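Local coordinates for protein ApaG (Shewanella oneidensis, PDB 1TZA) that is of unknown function but belongs to the ApaG family, whose domain is grouped with the E-set (immunoglobulin-like) folds, at residues N6-E11 and E108-I113; K13-E18 and L29-I34; I34-L39 and P73-N78; T87-P92 and F117-P122. All blocks are in the same frame, centred on the assembly; numbering follows the deposited sequence.

Two sheets packed face to face give ApaG its shape, and the four contacts show how a chain without helices closes such a sandwich. Starting at the N terminus, contact 1 brings strand 8-19 against strand 109-120 and closes a loop of nearly a hundred residues. Nested within it, contact 2 pairs the first two strands as a hairpin; contact 3, sharing Ile34 and following in series, sets the end of strand 28-38 against the short strand 74-75. Contact 4 comes later and crosses contact 1, joining the end of strand 79-89 to that of strand 109-120. Contacts 1 and 3 lie near one end of the molecule, contacts 2 and 4 on the other side of its centre.

Contact 1 (N6-E11 and E108-I113); sequences NSIRVE and EHFNAI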
loop_
_atom_site.group_PDB
_atom_site.type_symbol
_atom_site.label_atom_id
_atom_site.label_comp_id
_atom_site.label_asym_id
_atom_site.label_seq_id
_atom_site.Cartn_x
_atom_site.Cartn_y
_atom_site.Cartn_z
ATOM N N ASN A 6 -7.060 -19.464 22.079
ATOM C CA ASN A 6 -5.810 -20.034 21.590
ATOM C C ASN A 6 -5.928 -20.639 20.196
ATOM O O ASN A 6 -4.918 -20.907 19.550
ATOM C CB ASN A 6 -5.294 -21.121 22.544
ATOM C CG ASN A 6 -4.789 -20.560 23.856
ATOM O OD1 ASN A 6 -4.006 -19.606 23.876
ATOM N ND2 ASN A 6 -5.223 -21.159 24.965
ATOM N N SER A 7 -7.156 -20.856 19.734
ATOM C CA SER A 7 -7.381 -21.468 18.427
ATOM C C SER A 7 -6.790 -20.705 17.245
ATOM O O SER A 7 -6.562 -21.289 16.188
ATOM C CB SER A 7 -8.879 -21.675 18.189
ATOM O OG SER A 7 -9.558 -20.439 18.091
ATOM N N ILE A 8 -6.530 -19.414 17.420
ATOM C CA ILE A 8 -5.987 -18.625 16.322
ATOM C C ILE A 8 -4.649 -17.948 16.619
ATOM O O ILE A 8 -4.484 -17.307 17.655
ATOM C CB ILE A 8 -6.998 -17.556 15.889
ATOM C CG1 ILE A 8 -8.339 -18.217 15.588
ATOM C CG2 ILE A 8 -6.499 -16.837 14.652
ATOM C CD1 ILE A 8 -9.442 -17.237 15.283
ATOM N N ARG A 9 -3.699 -18.098 15.696
ATOM C CA ARG A 9 -2.377 -17.496 15.832
ATOM C C ARG A 9 -2.163 -16.489 14.706
ATOM O O ARG A 9 -2.469 -16.769 13.551
ATOM C CB ARG A 9 -1.286 -18.573 15.776
ATOM C CG ARG A 9 0.129 -18.006 15.821
ATOM C CD ARG A 9 1.195 -19.095 15.828
ATOM N NE ARG A 9 1.061 -20.018 14.703
ATOM C CZ ARG A 9 2.047 -20.782 14.243
ATOM N NH1 ARG A 9 3.247 -20.733 14.811
ATOM N NH2 ARG A 9 1.838 -21.599 13.215
ATOM N N VAL A 10 -1.628 -15.320 15.043
ATOM C CA VAL A 10 -1.391 -14.284 14.047
ATOM C C VAL A 10 0.103 -14.002 13.822
ATOM O O VAL A 10 0.842 -13.714 14.758
ATOM C CB VAL A 10 -2.119 -12.975 14.445
ATOM C CG1 VAL A 10 -1.978 -11.945 13.343
ATOM C CG2 VAL A 10 -3.591 -13.260 14.719
ATOM N N GLU A 11 0.534 -14.097 12.569
ATOM C CA GLU A 11 1.924 -13.849 12.194
ATOM C C GLU A 11 1.955 -12.676 11.219
ATOM O O GLU A 11 1.062 -12.523 10.390
ATOM C CB GLU A 11 2.525 -15.100 11.552
ATOM C CG GLU A 11 2.495 -16.319 12.477
ATOM C CD GLU A 11 3.090 -17.574 11.847
ATOM O OE1 GLU A 11 3.300 -18.567 12.580
ATOM O OE2 GLU A 11 3.342 -17.574 10.625
ATOM N N GLU A 108 -19.971 -18.714 18.734
ATOM C CA GLU A 108 -19.295 -18.026 19.824
ATOM C C GLU A 108 -18.307 -16.970 19.340
ATOM O O GLU A 108 -17.552 -17.189 18.389
ATOM C CB GLU A 108 -18.578 -19.030 20.733
ATOM C CG GLU A 108 -17.920 -18.379 21.950
ATOM C CD GLU A 108 -17.224 -19.372 22.864
ATOM O OE1 GLU A 108 -16.437 -20.199 22.353
ATOM O OE2 GLU A 108 -17.455 -19.320 24.094
ATOM N N HIS A 109 -18.321 -15.827 20.019
ATOM C CA HIS A 109 -17.450 -14.701 19.698
ATOM C C HIS A 109 -16.217 -14.637 20.596
ATOM O O HIS A 109 -16.316 -14.771 21.813
ATOM C CB HIS A 109 -18.228 -13.394 19.841
ATOM C CG HIS A 109 -19.351 -13.247 18.866
ATOM N ND1 HIS A 109 -19.174 -12.732 17.600
ATOM C CD2 HIS A 109 -20.666 -13.548 18.969
ATOM C CE1 HIS A 109 -20.334 -12.721 16.965
ATOM N NE2 HIS A 109 -21.255 -13.211 17.774
ATOM N N PHE A 110 -15.056 -14.422 19.988
ATOM C CA PHE A 110 -13.815 -14.310 20.746
ATOM C C PHE A 110 -12.835 -13.429 19.983
ATOM O O PHE A 110 -13.102 -13.037 18.848
ATOM C CB PHE A 110 -13.196 -15.688 20.999
ATOM C CG PHE A 110 -12.820 -16.425 19.753
ATOM C CD1 PHE A 110 -13.803 -16.949 18.916
ATOM C CD2 PHE A 110 -11.481 -16.615 19.419
ATOM C CE1 PHE A 110 -13.459 -17.658 17.765
ATOM C CE2 PHE A 110 -11.122 -17.324 18.268
ATOM C CZ PHE A 110 -12.115 -17.846 17.441
ATOM N N ASN A 111 -11.701 -13.118 20.601
ATOM C CA ASN A 111 -10.722 -12.262 19.953
ATOM C C ASN A 111 -9.393 -12.931 19.656
ATOM O O ASN A 111 -8.899 -13.734 20.443
ATOM C CB ASN A 111 -10.465 -11.019 20.803
ATOM C CG ASN A 111 -11.720 -10.201 21.034
ATOM O OD1 ASN A 111 -12.386 -9.769 20.089
ATOM N ND2 ASN A 111 -12.052 -9.985 22.302
ATOM N N ALA A 112 -8.837 -12.597 18.497
ATOM C CA ALA A 112 -7.538 -13.100 18.074
ATOM C C ALA A 112 -6.611 -11.909 18.295
ATOM O O ALA A 112 -6.783 -10.861 17.673
ATOM C CB ALA A 112 -7.564 -13.487 16.598
ATOM N N ILE A 113 -5.648 -12.059 19.198
ATOM C CA ILE A 113 -4.724 -10.979 19.501
ATOM C C ILE A 113 -3.672 -10.806 18.423
ATOM O O ILE A 113 -3.174 -11.775 17.857
ATOM C CB ILE A 113 -4.002 -11.219 20.843
ATOM C CG1 ILE A 113 -5.031 -11.441 21.947
ATOM C CG2 ILE A 113 -3.121 -10.016 21.192
ATOM C CD1 ILE A 113 -4.430 -11.911 23.253
#
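The margin of the beta sandwich is closed here by Ile8, Val10, Phe110 and Ala112, where strand 8-19 of one sheet runs beside strand 109-120 of the other. The two short strand segments come within 6.7 Å axis to axis at an angle of 31°, so they are roughly parallel yet too far apart for backbone pairing. Side chains fill the gap instead. Phe110 has its CG between the backbone N and the carbonyl carbon (chi1 62°), and its ring presents the CE2-CZ side to Ile8. Ile8 CD1 meets that side obliquely, 3.4 Å from Phe110 CE2, while Ile8 CG1 lies in the ring plane at its edge. The other branch, Ile8 CG2, reaches the methyl of Ala112, with Ile8 CG2 and Ala112 CB 4.0 Å apart. Further along, Val10 CG2 settles 3.5 Å from the carbonyl oxygen Ile113 O. Met102 of strand 93-104 also touches Ile8, Phe110 and Ala112. Ser7 OG approaches the same ring side, 3.5 Å from Phe110 CE2, but its hydrogen bond goes to Leu4 O. The join therefore rests mainly on van der Waals contact of apolar side chains, with each strand's backbone bonds directed to neighbours in its own sheet.

Contact 2 (K13-E18 and L29-I34); sequences KTEYIE and LFSYTI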
loop_
_atom_site.group_PDB
_atom_site.type_symbol
_atom_site.label_atom_id
_atom_site.label_comp_id
_atom_site.label_asym_id
_atom_site.label_seq_id
_atom_site.Cartn_x
_atom_site.Cartn_y
_atom_site.Cartn_z
ATOM N N LYS A 13 4.485 -9.817 8.733
ATOM C CA LYS A 13 5.718 -9.294 8.170
ATOM C C LYS A 13 5.357 -7.935 7.552
ATOM O O LYS A 13 4.209 -7.712 7.144
ATOM C CB LYS A 13 6.305 -10.264 7.131
ATOM C CG LYS A 13 5.320 -10.819 6.113
ATOM C CD LYS A 13 5.990 -11.885 5.238
ATOM C CE LYS A 13 5.008 -12.530 4.249
ATOM N NZ LYS A 13 5.645 -13.646 3.478
ATOM N N THR A 14 6.314 -7.015 7.514
ATOM C CA THR A 14 6.048 -5.687 6.976
ATOM C C THR A 14 7.091 -5.243 5.974
ATOM O O THR A 14 8.153 -5.853 5.851
ATOM C CB THR A 14 6.010 -4.639 8.087
ATOM O OG1 THR A 14 7.300 -4.576 8.705
ATOM C CG2 THR A 14 4.959 -4.989 9.117
ATOM N N GLU A 15 6.792 -4.148 5.284
ATOM C CA GLU A 15 7.689 -3.629 4.268
ATOM C C GLU A 15 7.491 -2.133 4.029
ATOM O O GLU A 15 6.352 -1.642 3.961
ATOM C CB GLU A 15 7.447 -4.397 2.977
ATOM C CG GLU A 15 8.401 -4.083 1.855
ATOM C CD GLU A 15 8.049 -4.862 0.610
ATOM O OE1 GLU A 15 7.980 -6.109 0.697
ATOM O OE2 GLU A 15 7.834 -4.236 -0.446
ATOM N N TYR A 16 8.598 -1.403 3.924
ATOM C CA TYR A 16 8.514 0.023 3.674
ATOM C C TYR A 16 8.340 0.156 2.179
ATOM O O TYR A 16 9.203 -0.262 1.406
ATOM C CB TYR A 16 9.788 0.741 4.112
ATOM C CG TYR A 16 9.831 2.192 3.688
ATOM C CD1 TYR A 16 8.778 3.054 3.980
ATOM C CD2 TYR A 16 10.931 2.706 3.002
ATOM C CE1 TYR A 16 8.812 4.398 3.600
ATOM C CE2 TYR A 16 10.980 4.052 2.618
ATOM C CZ TYR A 16 9.913 4.891 2.921
ATOM O OH TYR A 16 9.941 6.211 2.536
ATOM N N ILE A 17 7.224 0.730 1.763
ATOM C CA ILE A 17 6.979 0.868 0.344
ATOM C C ILE A 17 7.562 2.129 -0.277
ATOM O O ILE A 17 8.480 2.054 -1.088
ATOM C CB ILE A 17 5.473 0.791 0.049
ATOM C CG1 ILE A 17 4.904 -0.491 0.665
ATOM C CG2 ILE A 17 5.233 0.809 -1.450
ATOM C CD1 ILE A 17 5.640 -1.769 0.229
ATOM N N GLU A 18 7.063 3.292 0.124
ATOM C CA GLU A 18 7.539 4.520 -0.489
ATOM C C GLU A 18 7.259 5.744 0.362
ATOM O O GLU A 18 6.336 5.749 1.180
ATOM C CB GLU A 18 6.852 4.658 -1.848
ATOM C CG GLU A 18 7.288 5.815 -2.724
ATOM C CD GLU A 18 6.507 5.848 -4.022
ATOM O OE1 GLU A 18 5.273 6.056 -3.975
ATOM O OE2 GLU A 18 7.120 5.652 -5.089
ATOM N N LEU A 29 4.762 5.350 3.526
ATOM C CA LEU A 29 3.833 4.269 3.200
ATOM C C LEU A 29 4.414 2.882 3.479
ATOM O O LEU A 29 5.454 2.503 2.937
ATOM C CB LEU A 29 3.396 4.351 1.729
ATOM C CG LEU A 29 2.547 3.163 1.230
ATOM C CD1 LEU A 29 1.197 3.144 1.964
ATOM C CD2 LEU A 29 2.319 3.263 -0.273
ATOM N N PHE A 30 3.719 2.131 4.323
ATOM C CA PHE A 30 4.128 0.781 4.691
ATOM C C PHE A 30 3.062 -0.222 4.283
ATOM O O PHE A 30 1.884 0.105 4.199
ATOM C CB PHE A 30 4.300 0.666 6.211
ATOM C CG PHE A 30 5.546 1.315 6.741
ATOM C CD1 PHE A 30 6.769 0.635 6.709
ATOM C CD2 PHE A 30 5.497 2.591 7.312
ATOM C CE1 PHE A 30 7.927 1.217 7.242
ATOM C CE2 PHE A 30 6.646 3.182 7.846
ATOM C CZ PHE A 30 7.863 2.491 7.812
ATOM N N SER A 31 3.481 -1.448 4.031
ATOM C CA SER A 31 2.541 -2.503 3.724
ATOM C C SER A 31 2.772 -3.533 4.816
ATOM O O SER A 31 3.881 -3.631 5.362
ATOM C CB SER A 31 2.830 -3.152 2.366
ATOM O OG SER A 31 4.023 -3.924 2.394
ATOM N N TYR A 32 1.718 -4.266 5.162
ATOM C CA TYR A 32 1.832 -5.339 6.137
ATOM C C TYR A 32 1.031 -6.532 5.619
ATOM O O TYR A 32 -0.066 -6.376 5.071
ATOM C CB TYR A 32 1.361 -4.900 7.539
ATOM C CG TYR A 32 -0.048 -4.360 7.635
ATOM C CD1 TYR A 32 -1.149 -5.208 7.587
ATOM C CD2 TYR A 32 -0.273 -2.997 7.801
ATOM C CE1 TYR A 32 -2.443 -4.712 7.708
ATOM C CE2 TYR A 32 -1.546 -2.490 7.924
ATOM C CZ TYR A 32 -2.633 -3.351 7.878
ATOM O OH TYR A 32 -3.904 -2.844 8.005
ATOM N N THR A 33 1.619 -7.716 5.756
ATOM C CA THR A 33 0.993 -8.955 5.313
ATOM C C THR A 33 0.729 -9.806 6.546
ATOM O O THR A 33 1.656 -10.289 7.196
ATOM C CB THR A 33 1.908 -9.715 4.333
ATOM O OG1 THR A 33 2.170 -8.890 3.190
ATOM C CG2 THR A 33 1.239 -11.016 3.874
ATOM N N ILE A 34 -0.550 -9.963 6.870
ATOM C CA ILE A 34 -0.973 -10.716 8.036
ATOM C C ILE A 34 -1.358 -12.139 7.652
ATOM O O ILE A 34 -1.985 -12.369 6.619
ATOM C CB ILE A 34 -2.210 -10.053 8.713
ATOM C CG1 ILE A 34 -2.015 -8.535 8.821
ATOM C CG2 ILE A 34 -2.435 -10.643 10.103
ATOM C CD1 ILE A 34 -0.939 -8.092 9.783
#
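The rings of Tyr16 and Phe30 meet obliquely, centroids 5.3 Å apart and planes at 54°: Tyr16 CD1 stands over one face of Phe30, toward its rim, while Phe30 CE1 and Leu29 O approach the Tyr16 ring at a slant. One Tyr16 face also carries Glu18 N near the rim. Tyr16 and Phe30 form a non-hydrogen-bonded pair in the antiparallel hairpin of strands 8-19 and 28-38, on the face they share with Thr14 and Tyr32. Leu119 of the opposing sheet packs on Phe30 and Thr14, and the Tyr32 ring meets that of Trp51. Regular pairing holds from Lys13 with Thr33 to Tyr16 with Phe30; the bond from Thr33 N to Lys13 O, at 2.9 Å, is nearly straight. A classic beta bulge follows, Ile17 and Glu18 both facing Leu29. Leu29 O accepts from Ile17 N at 2.8 Å and only weakly from Glu18 N, whereas Leu29 N donates to Glu18 O. The bulge turns Ile17 across its partner strand, placing Ile17 CB 3.9 Å from Leu29 CG. From the bulge itself the Glu18 carboxylate hydrogen-bonds across the dimer, OE1 with Ser85 OG and OE2 with the backbone Val69 N of the second subunit, so the bulge is part of the interface between the two subunits. On the other face from the rings, Lys13 and Thr33 lie side by side, pointing the same way. Ser31 has a cacodylate ion near its side chain, probably from the crystallisation liquor, and Ile17 CD1 ends 3.5 Å from Ser31 OG.

Contact 3 (I34-L39 and P73-N78); sequences ITIINL and PTIPPN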
loop_
_atom_site.group_PDB
_atom_site.type_symbol
_atom_site.label_atom_id
_atom_site.label_comp_id
_atom_site.label_asym_id
_atom_site.label_seq_id
_atom_site.Cartn_x
_atom_site.Cartn_y
_atom_site.Cartn_z
ATOM N N ILE A 34 -0.550 -9.963 6.870
ATOM C CA ILE A 34 -0.973 -10.716 8.036
ATOM C C ILE A 34 -1.358 -12.139 7.652
ATOM O O ILE A 34 -1.985 -12.369 6.619
ATOM C CB ILE A 34 -2.210 -10.053 8.713
ATOM C CG1 ILE A 34 -2.015 -8.535 8.821
ATOM C CG2 ILE A 34 -2.435 -10.643 10.103
ATOM C CD1 ILE A 34 -0.939 -8.092 9.783
ATOM N N THR A 35 -0.963 -13.090 8.487
ATOM C CA THR A 35 -1.304 -14.490 8.277
ATOM C C THR A 35 -2.058 -14.879 9.533
ATOM O O THR A 35 -1.543 -14.744 10.646
ATOM C CB THR A 35 -0.063 -15.386 8.131
ATOM O OG1 THR A 35 0.659 -15.012 6.947
ATOM C CG2 THR A 35 -0.480 -16.860 8.019
ATOM N N ILE A 36 -3.290 -15.332 9.344
ATOM C CA ILE A 36 -4.156 -15.726 10.437
ATOM C C ILE A 36 -4.398 -17.228 10.345
ATOM O O ILE A 36 -5.148 -17.703 9.489
ATOM C CB ILE A 36 -5.471 -14.943 10.341
ATOM C CG1 ILE A 36 -5.158 -13.443 10.395
ATOM C CG2 ILE A 36 -6.395 -15.322 11.465
ATOM C CD1 ILE A 36 -6.152 -12.574 9.662
ATOM N N ILE A 37 -3.744 -17.972 11.227
ATOM C CA ILE A 37 -3.851 -19.426 11.241
ATOM C C ILE A 37 -4.892 -19.937 12.226
ATOM O O ILE A 37 -4.874 -19.588 13.412
ATOM C CB ILE A 37 -2.497 -20.070 11.598
ATOM C CG1 ILE A 37 -1.384 -19.442 10.761
ATOM C CG2 ILE A 37 -2.543 -21.571 11.334
ATOM C CD1 ILE A 37 0.001 -19.896 11.169
ATOM N N ASN A 38 -5.808 -20.761 11.727
ATOM C CA ASN A 38 -6.837 -21.343 12.572
ATOM C C ASN A 38 -6.425 -22.767 12.913
ATOM O O ASN A 38 -6.585 -23.688 12.107
ATOM C CB ASN A 38 -8.185 -21.334 11.859
ATOM C CG ASN A 38 -9.243 -22.111 12.604
ATOM O OD1 ASN A 38 -9.249 -22.159 13.834
ATOM N ND2 ASN A 38 -10.160 -22.713 11.862
ATOM N N LEU A 39 -5.881 -22.928 14.116
ATOM C CA LEU A 39 -5.423 -24.218 14.603
ATOM C C LEU A 39 -6.561 -24.957 15.305
ATOM O O LEU A 39 -6.376 -26.067 15.809
ATOM C CB LEU A 39 -4.250 -24.015 15.565
ATOM C CG LEU A 39 -3.030 -23.303 14.972
ATOM C CD1 LEU A 39 -2.009 -23.014 16.055
ATOM C CD2 LEU A 39 -2.420 -24.174 13.880
ATOM N N PRO A 73 -13.546 -13.120 6.029
ATOM C CA PRO A 73 -13.197 -14.491 5.646
ATOM C C PRO A 73 -13.442 -15.590 6.673
ATOM O O PRO A 73 -13.292 -15.389 7.882
ATOM C CB PRO A 73 -11.723 -14.366 5.285
ATOM C CG PRO A 73 -11.236 -13.408 6.346
ATOM C CD PRO A 73 -12.335 -12.352 6.371
ATOM N N THR A 74 -13.840 -16.758 6.183
ATOM C CA THR A 74 -14.061 -17.897 7.062
ATOM C C THR A 74 -12.822 -18.766 6.893
ATOM O O THR A 74 -12.473 -19.174 5.786
ATOM C CB THR A 74 -15.343 -18.670 6.682
ATOM O OG1 THR A 74 -16.487 -17.840 6.936
ATOM C CG2 THR A 74 -15.469 -19.954 7.508
ATOM N N ILE A 75 -12.133 -19.000 8.000
ATOM C CA ILE A 75 -10.913 -19.795 7.988
ATOM C C ILE A 75 -11.218 -21.161 8.581
ATOM O O ILE A 75 -11.474 -21.283 9.785
ATOM C CB ILE A 75 -9.817 -19.123 8.837
ATOM C CG1 ILE A 75 -9.749 -17.632 8.501
ATOM C CG2 ILE A 75 -8.484 -19.777 8.572
ATOM C CD1 ILE A 75 -8.910 -16.829 9.466
ATOM N N PRO A 76 -11.197 -22.212 7.747
ATOM C CA PRO A 76 -11.486 -23.547 8.282
ATOM C C PRO A 76 -10.321 -24.053 9.136
ATOM O O PRO A 76 -9.263 -23.422 9.194
ATOM C CB PRO A 76 -11.713 -24.376 7.017
ATOM C CG PRO A 76 -10.749 -23.775 6.059
ATOM C CD PRO A 76 -10.902 -22.269 6.304
ATOM N N PRO A 77 -10.500 -25.193 9.817
ATOM C CA PRO A 77 -9.418 -25.730 10.652
ATOM C C PRO A 77 -8.133 -25.959 9.853
ATOM O O PRO A 77 -8.174 -26.140 8.638
ATOM C CB PRO A 77 -10.009 -27.037 11.174
ATOM C CG PRO A 77 -11.480 -26.718 11.270
ATOM C CD PRO A 77 -11.731 -25.992 9.969
ATOM N N ASN A 78 -6.994 -25.931 10.534
ATOM C CA ASN A 78 -5.714 -26.168 9.871
ATOM C C ASN A 78 -5.544 -25.364 8.571
ATOM O O ASN A 78 -5.077 -25.900 7.561
ATOM C CB ASN A 78 -5.575 -27.657 9.543
ATOM C CG ASN A 78 -4.129 -28.094 9.416
ATOM O OD1 ASN A 78 -3.773 -28.868 8.524
ATOM N ND2 ASN A 78 -3.286 -27.611 10.328
#
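Ile36 and Ile75 make the tight, buried half of this contact, their side chains crossing at about a right angle with Ile36 CG2 3.5 Å from Ile75 CD1. The other branch of Ile75 is occupied as well: its CG2, anti to the backbone N, leans on the stem of Asn38, with Ile75 CG2 and Asn38 CB 3.6 Å apart. Ile8 and Leu46 also touch Ile36, so this half belongs to the apolar core. In the sandwich, strand 28-38 is the central strand of the three-stranded sheet, and the short strand 74-75 is paired with strand 44-55 of the other sheet; the contact thus spans the two layers near one end of the molecule. Polar contacts begin where strand 28-38 finishes. Asn38 CG stands anti to the backbone N (chi1 171°), and its amide nitrogen is directed at the proline-rich turn. Asn38 ND2 lies 2.8 Å from Ile75 O and 2.9 Å from Pro76 O, both as weak hydrogen bonds, and also bonds to Gln42 O. At the other end of the amide, Asn38 OD1 accepts from Gly40 N, so both ends of this buried amide are satisfied and its rotation is set. Toward solvent the fit is looser. The CB atoms of Pro76 and Pro77 point away, although Pro77 CD comes 4.1 Å from Asn38 ND2, and exposed Asn78 is joined to the strand by its backbone, Asn78 N donating weakly to Asn38 O at 2.8 Å.

Contact 4 (T87-P92 and F117-P122); sequences TVLDTP and FRLATP
Leu119 reaches across to two residues at once with a single methyl: Leu119 CD1 lies 3.6 Å from Thr87 CG2 and 3.9 Å from Leu89 CD1. The setting is the interior of the beta sandwich, where the end of strand 79-89, outermost in the three-stranded sheet, faces the end of strand 109-120 in the other. Leu119 and Leu89 cross at about a right angle, whereas Thr87 meets Leu119 on a slant. Thr87 offers a methyl because its OG1 is anti to the backbone N (chi1 -172°), which leaves CG2 in the place between N and the carbonyl carbon. Phe30 of the neighbouring strand packs on both leucines and Ile53 on Thr87 and Leu89, so the three side chains sit among apolar neighbours from both sheets.

Past the strand ends the contact changes character. After Leu89 the chain turns and comes back at Pro92. The carbonyl of Pro92 accepts one hydrogen bond from the other segment: Thr121 N lies 3.0 Å from Pro92 O, in the carbonyl plane. The same oxygen, Pro92 O, is also approached by Ala120 CA in a CA-H...O contact at 3.2 Å. The proline ring brings its own carbon to the threonine: Pro92 CB rests against both branches of that side chain, 3.4 Å from Thr121 OG1 and 3.8 Å from Thr121 CG2.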
loop_
_atom_site.group_PDB
_atom_site.type_symbol
_atom_site.label_atom_id
_atom_site.label_comp_id
_atom_site.label_asym_id
_atom_site.label_seq_id
_atom_site.Cartn_x
_atom_site.Cartn_y
_atom_site.Cartn_z
ATOM N N THR A 87 -0.397 1.162 5.668
ATOM C CA THR A 87 -0.687 2.348 6.450
ATOM C C THR A 87 0.384 3.389 6.196
ATOM O O THR A 87 1.502 3.049 5.804
ATOM C CB THR A 87 -0.716 2.036 7.954
ATOM O OG1 THR A 87 -1.188 3.186 8.662
ATOM C CG2 THR A 87 0.677 1.685 8.452
ATOM N N VAL A 88 0.037 4.655 6.418
ATOM C CA VAL A 88 0.966 5.763 6.222
ATOM C C VAL A 88 1.328 6.393 7.563
ATOM O O VAL A 88 0.447 6.830 8.294
ATOM C CB VAL A 88 0.349 6.864 5.328
ATOM C CG1 VAL A 88 1.270 8.080 5.296
ATOM C CG2 VAL A 88 0.135 6.339 3.922
ATOM N N LEU A 89 2.616 6.444 7.892
ATOM C CA LEU A 89 3.036 7.049 9.157
ATOM C C LEU A 89 3.675 8.406 8.935
ATOM O O LEU A 89 4.218 8.665 7.864
ATOM C CB LEU A 89 4.053 6.170 9.881
ATOM C CG LEU A 89 3.603 4.857 10.506
ATOM C CD1 LEU A 89 4.803 4.238 11.223
ATOM C CD2 LEU A 89 2.454 5.100 11.482
ATOM N N ASP A 90 3.620 9.265 9.949
ATOM C CA ASP A 90 4.249 10.576 9.838
ATOM C C ASP A 90 5.701 10.513 10.314
ATOM O O ASP A 90 6.407 11.521 10.301
ATOM C CB ASP A 90 3.468 11.654 10.616
ATOM C CG ASP A 90 3.204 11.270 12.059
ATOM O OD1 ASP A 90 3.935 10.418 12.613
ATOM O OD2 ASP A 90 2.262 11.838 12.647
ATOM N N THR A 91 6.138 9.326 10.736
ATOM C CA THR A 91 7.528 9.092 11.173
ATOM C C THR A 91 8.015 7.790 10.527
ATOM O O THR A 91 7.213 6.917 10.229
ATOM C CB THR A 91 7.653 8.958 12.724
ATOM O OG1 THR A 91 6.746 7.949 13.198
ATOM C CG2 THR A 91 7.343 10.290 13.409
ATOM N N PRO A 92 9.332 7.657 10.288
ATOM C CA PRO A 92 9.884 6.445 9.671
ATOM C C PRO A 92 9.855 5.206 10.558
ATOM O O PRO A 92 10.266 4.118 10.142
ATOM C CB PRO A 92 11.308 6.863 9.300
ATOM C CG PRO A 92 11.650 7.864 10.358
ATOM C CD PRO A 92 10.380 8.682 10.447
ATOM N N PHE A 117 3.947 -5.127 16.437
ATOM C CA PHE A 117 5.005 -5.313 15.457
ATOM C C PHE A 117 5.404 -3.924 14.958
ATOM O O PHE A 117 4.600 -2.992 14.965
ATOM C CB PHE A 117 4.539 -6.222 14.296
ATOM C CG PHE A 117 3.331 -5.711 13.553
ATOM C CD1 PHE A 117 3.467 -4.785 12.516
ATOM C CD2 PHE A 117 2.059 -6.168 13.880
ATOM C CE1 PHE A 117 2.343 -4.319 11.807
ATOM C CE2 PHE A 117 0.927 -5.708 13.182
ATOM C CZ PHE A 117 1.076 -4.781 12.141
ATOM N N ARG A 118 6.653 -3.799 14.531
ATOM C CA ARG A 118 7.202 -2.534 14.078
ATOM C C ARG A 118 7.022 -2.217 12.612
ATOM O O ARG A 118 6.727 -3.088 11.792
ATOM C CB ARG A 118 8.697 -2.497 14.386
ATOM C CG ARG A 118 9.403 -3.805 14.030
ATOM C CD ARG A 118 10.258 -3.727 12.772
ATOM N NE ARG A 118 11.513 -3.026 13.013
ATOM C CZ ARG A 118 12.648 -3.289 12.373
ATOM N NH1 ARG A 118 12.687 -4.242 11.452
ATOM N NH2 ARG A 118 13.748 -2.600 12.656
ATOM N N LEU A 119 7.202 -0.939 12.309
ATOM C CA LEU A 119 7.151 -0.422 10.957
ATOM C C LEU A 119 8.407 0.437 10.953
ATOM O O LEU A 119 8.546 1.329 11.777
ATOM C CB LEU A 119 5.898 0.435 10.744
ATOM C CG LEU A 119 4.553 -0.305 10.755
ATOM C CD1 LEU A 119 3.397 0.675 10.574
ATOM C CD2 LEU A 119 4.542 -1.336 9.647
ATOM N N ALA A 120 9.346 0.150 10.065
ATOM C CA ALA A 120 10.559 0.943 10.040
ATOM C C ALA A 120 11.193 0.983 8.665
ATOM O O ALA A 120 11.226 -0.026 7.951
ATOM C CB ALA A 120 11.566 0.406 11.078
ATOM N N THR A 121 11.684 2.160 8.288
ATOM C CA THR A 121 12.339 2.309 7.003
ATOM C C THR A 121 13.650 1.571 7.171
ATOM O O THR A 121 14.286 1.670 8.210
ATOM C CB THR A 121 12.598 3.786 6.663
ATOM O OG1 THR A 121 13.204 4.445 7.786
ATOM C CG2 THR A 121 11.285 4.478 6.301
ATOM N N PRO A 122 14.072 0.816 6.153
ATOM C CA PRO A 122 15.334 0.078 6.281
ATOM C C PRO A 122 16.542 0.893 6.753
ATOM O O PRO A 122 16.704 2.066 6.391
ATOM C CB PRO A 122 15.533 -0.511 4.885
ATOM C CG PRO A 122 14.819 0.491 3.986
ATOM C CD PRO A 122 13.563 0.768 4.771
#